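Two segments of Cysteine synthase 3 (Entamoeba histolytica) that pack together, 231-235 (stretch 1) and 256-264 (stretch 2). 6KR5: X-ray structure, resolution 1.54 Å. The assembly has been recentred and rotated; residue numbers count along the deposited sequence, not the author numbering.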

# COMPACT_ATOMS: atom_id res chain seq x y z
N PRO B 231 16.32 -1.47 -24.98
CA PRO B 231 15.00 -1.17 -24.43
C PRO B 231 14.37 -2.40 -23.80
O PRO B 231 14.59 -3.52 -24.25
N HIS B 232 13.61 -2.17 -22.73
CA HIS B 232 12.96 -3.25 -22.01
C HIS B 232 11.76 -2.67 -21.28
O HIS B 232 11.60 -1.45 -21.18
N GLY B 233 10.91 -3.55 -20.74
CA GLY B 233 9.73 -3.07 -20.06
C GLY B 233 9.58 -3.41 -18.59
O GLY B 233 8.47 -3.34 -18.06
N ILE B 234 10.66 -3.78 -17.91
CA ILE B 234 10.58 -4.08 -16.48
C ILE B 234 10.83 -2.79 -15.72
O ILE B 234 11.97 -2.45 -15.36
N GLN B 235 9.76 -2.05 -15.46
CA GLN B 235 9.90 -0.76 -14.81
C GLN B 235 10.56 -0.90 -13.45
O GLN B 235 10.27 -1.84 -12.70
N PRO B 256 19.43 -12.98 -15.87
CA PRO B 256 18.60 -12.15 -16.73
C PRO B 256 17.20 -12.73 -16.84
O PRO B 256 17.01 -13.95 -16.89
N ILE B 257 16.21 -11.84 -16.90
CA ILE B 257 14.81 -12.24 -17.01
C ILE B 257 14.18 -11.45 -18.15
O ILE B 257 14.31 -10.22 -18.22
N LYS B 258 13.50 -12.16 -19.06
CA LYS B 258 12.81 -11.48 -20.15
C LYS B 258 11.66 -10.64 -19.64
O LYS B 258 10.90 -11.06 -18.75
N THR B 259 11.50 -9.46 -20.24
CA THR B 259 10.40 -8.56 -19.89
C THR B 259 9.06 -9.29 -19.84
O THR B 259 8.33 -9.20 -18.85
N GLN B 260 8.73 -10.05 -20.90
CA GLN B 260 7.42 -10.70 -20.94
C GLN B 260 7.28 -11.76 -19.85
O GLN B 260 6.17 -11.96 -19.33
N ASP B 261 8.36 -12.44 -19.50
CA ASP B 261 8.30 -13.43 -18.43
C ASP B 261 8.11 -12.75 -17.08
O ASP B 261 7.39 -13.27 -16.21
N ALA B 262 8.75 -11.60 -16.87
CA ALA B 262 8.53 -10.86 -15.63
C ALA B 262 7.06 -10.50 -15.46
O ALA B 262 6.50 -10.64 -14.36
N TRP B 263 6.42 -10.03 -16.53
CA TRP B 263 5.02 -9.66 -16.45
C TRP B 263 4.14 -10.88 -16.20
O TRP B 263 3.23 -10.84 -15.37
N LYS B 264 4.40 -11.96 -16.95
CA LYS B 264 3.62 -13.19 -16.76
C LYS B 264 3.79 -13.72 -15.33
O LYS B 264 2.81 -14.14 -14.70

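What holds the irregular segment 231-235 against the start of the helix? The two stretches come closest at Gly 233 and Thr 259, whose CA atoms lie 5.5 Å apart, and both polar groups of the glycine backbone are engaged there. Thr 259, in the first turn of the helix, points its CA-to-CB bond toward the other segment. With chi1 at -69° (m), Thr 259 OG1 lies 3.1 Å from Gly 233 N and accepts a hydrogen bond that is almost straight, at 174°. The same hydroxyl also has a hydrogen-bonding partner elsewhere in the structure.

How does Trp 263 reach the contact when its CA-to-CB bond runs sideways? It sits one helical turn after Thr 259, and Trp 263 N hydrogen-bonds to Thr 259 O at 3.1 Å. Chi1 at -64° (m) and chi2 at -17° bring the indole nearer to the glycine and present its edge. Trp 263 NE1 donates to Gly 233 O at 3.2 Å; the oxygen lies near the ring plane, as suits an in-plane N-H, although the 140° angle makes this bond more bent than the threonine one.

Why does a glycine fit so well between these two side chains? A CB built at Gly 233 would point toward the helix, coming 2.8 Å from Trp 263 CZ2, a clash, and 3.0 Å from Thr 259 CG2, which is tight. Without a side chain, the backbone can settle close enough for both hydrogen bonds.

What fills the apolar side of the contact? Ile 234 is buried and has the largest area covered by the other stretch. Its CA-to-CB bond runs sideways, but chi1 at -45° (m) and an extended chi2 of 179° (t) carry Ile 234 CD1 inward, to 3.9 Å from Ala 262 CB and 3.7 Å from Ile 257 O. Farther back along the same branch, Ile 234 CG1 packs 3.7 Å from Thr 259 OG1. Ala 262 meets the isoleucine with a short side chain pointing toward it, whereas the end of Ile 257, with both chi angles m, leads away.

Where does His 232 turn, if not into the interface? Its chi1 of 72° (p) and chi2 of 86° lead the ring away from the helix, leaving His 232 CB 3.6 Å from Thr 259 OG1. The ring folds back on its own segment instead: Ile 234 N donates to His 232 ND1 at 3.0 Å, while NE2 is hydrogen-bonded elsewhere in the structure.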

# COMPACT_ATOMS: atom_id res chain seq x y z
CB PRO B 231 14.20 -0.70 -25.65
CG PRO B 231 14.83 -1.45 -26.79
CD PRO B 231 16.31 -1.52 -26.45
CB HIS B 232 13.92 -3.92 -21.02
CG HIS B 232 14.23 -3.06 -19.84
ND1 HIS B 232 13.44 -3.02 -18.71
CD2 HIS B 232 15.22 -2.16 -19.64
CE1 HIS B 232 13.95 -2.15 -17.85
NE2 HIS B 232 15.04 -1.62 -18.40
CB ILE B 234 11.53 -5.19 -16.06
CG1 ILE B 234 11.48 -6.35 -17.05
CG2 ILE B 234 11.14 -5.65 -14.65
CD1 ILE B 234 12.43 -7.46 -16.70
CB GLN B 235 8.54 -0.09 -14.69
CG GLN B 235 7.97 0.26 -16.05
CD GLN B 235 6.64 0.98 -15.95
OE1 GLN B 235 6.39 1.72 -15.00
NE2 GLN B 235 5.79 0.76 -16.94
CB PRO B 256 19.32 -12.20 -18.08
CG PRO B 256 19.98 -13.55 -18.08
CD PRO B 256 20.38 -13.81 -16.64
CB ILE B 257 14.03 -12.00 -15.69
CG1 ILE B 257 14.56 -12.89 -14.55
CG2 ILE B 257 12.53 -12.20 -15.90
CD1 ILE B 257 14.22 -14.41 -14.70
CB LYS B 258 12.28 -12.50 -21.17
CG LYS B 258 13.36 -13.29 -21.92
CD LYS B 258 12.69 -14.31 -22.82
CE LYS B 258 13.68 -15.06 -23.69
NZ LYS B 258 13.02 -16.18 -24.40
CB THR B 259 10.33 -7.40 -20.89
OG1 THR B 259 11.47 -6.55 -20.71
CG2 THR B 259 9.11 -6.54 -20.65
CB GLN B 260 7.17 -11.34 -22.31
CG GLN B 260 7.15 -10.38 -23.47
CD GLN B 260 6.02 -9.39 -23.42
OE1 GLN B 260 4.93 -9.69 -22.91
NE2 GLN B 260 6.25 -8.20 -23.95
CB ASP B 261 9.57 -14.28 -18.42
CG ASP B 261 9.67 -15.21 -19.62
OD1 ASP B 261 8.71 -15.28 -20.41
OD2 ASP B 261 10.73 -15.87 -19.76
CB ALA B 262 9.41 -9.61 -15.61
CB TRP B 263 4.57 -8.97 -17.72
CG TRP B 263 5.24 -7.69 -18.02
CD1 TRP B 263 5.96 -6.91 -17.15
CD2 TRP B 263 5.24 -7.02 -19.28
NE1 TRP B 263 6.42 -5.78 -17.82
CE2 TRP B 263 5.99 -5.83 -19.12
CE3 TRP B 263 4.70 -7.32 -20.53
CZ2 TRP B 263 6.18 -4.94 -20.16
CZ3 TRP B 263 4.90 -6.43 -21.57
CH2 TRP B 263 5.64 -5.26 -21.38
CB LYS B 264 4.05 -14.23 -17.79
CG LYS B 264 3.23 -15.51 -17.71
CD LYS B 264 3.27 -16.29 -19.03
CE LYS B 264 4.63 -16.89 -19.28
NZ LYS B 264 4.74 -17.55 -20.62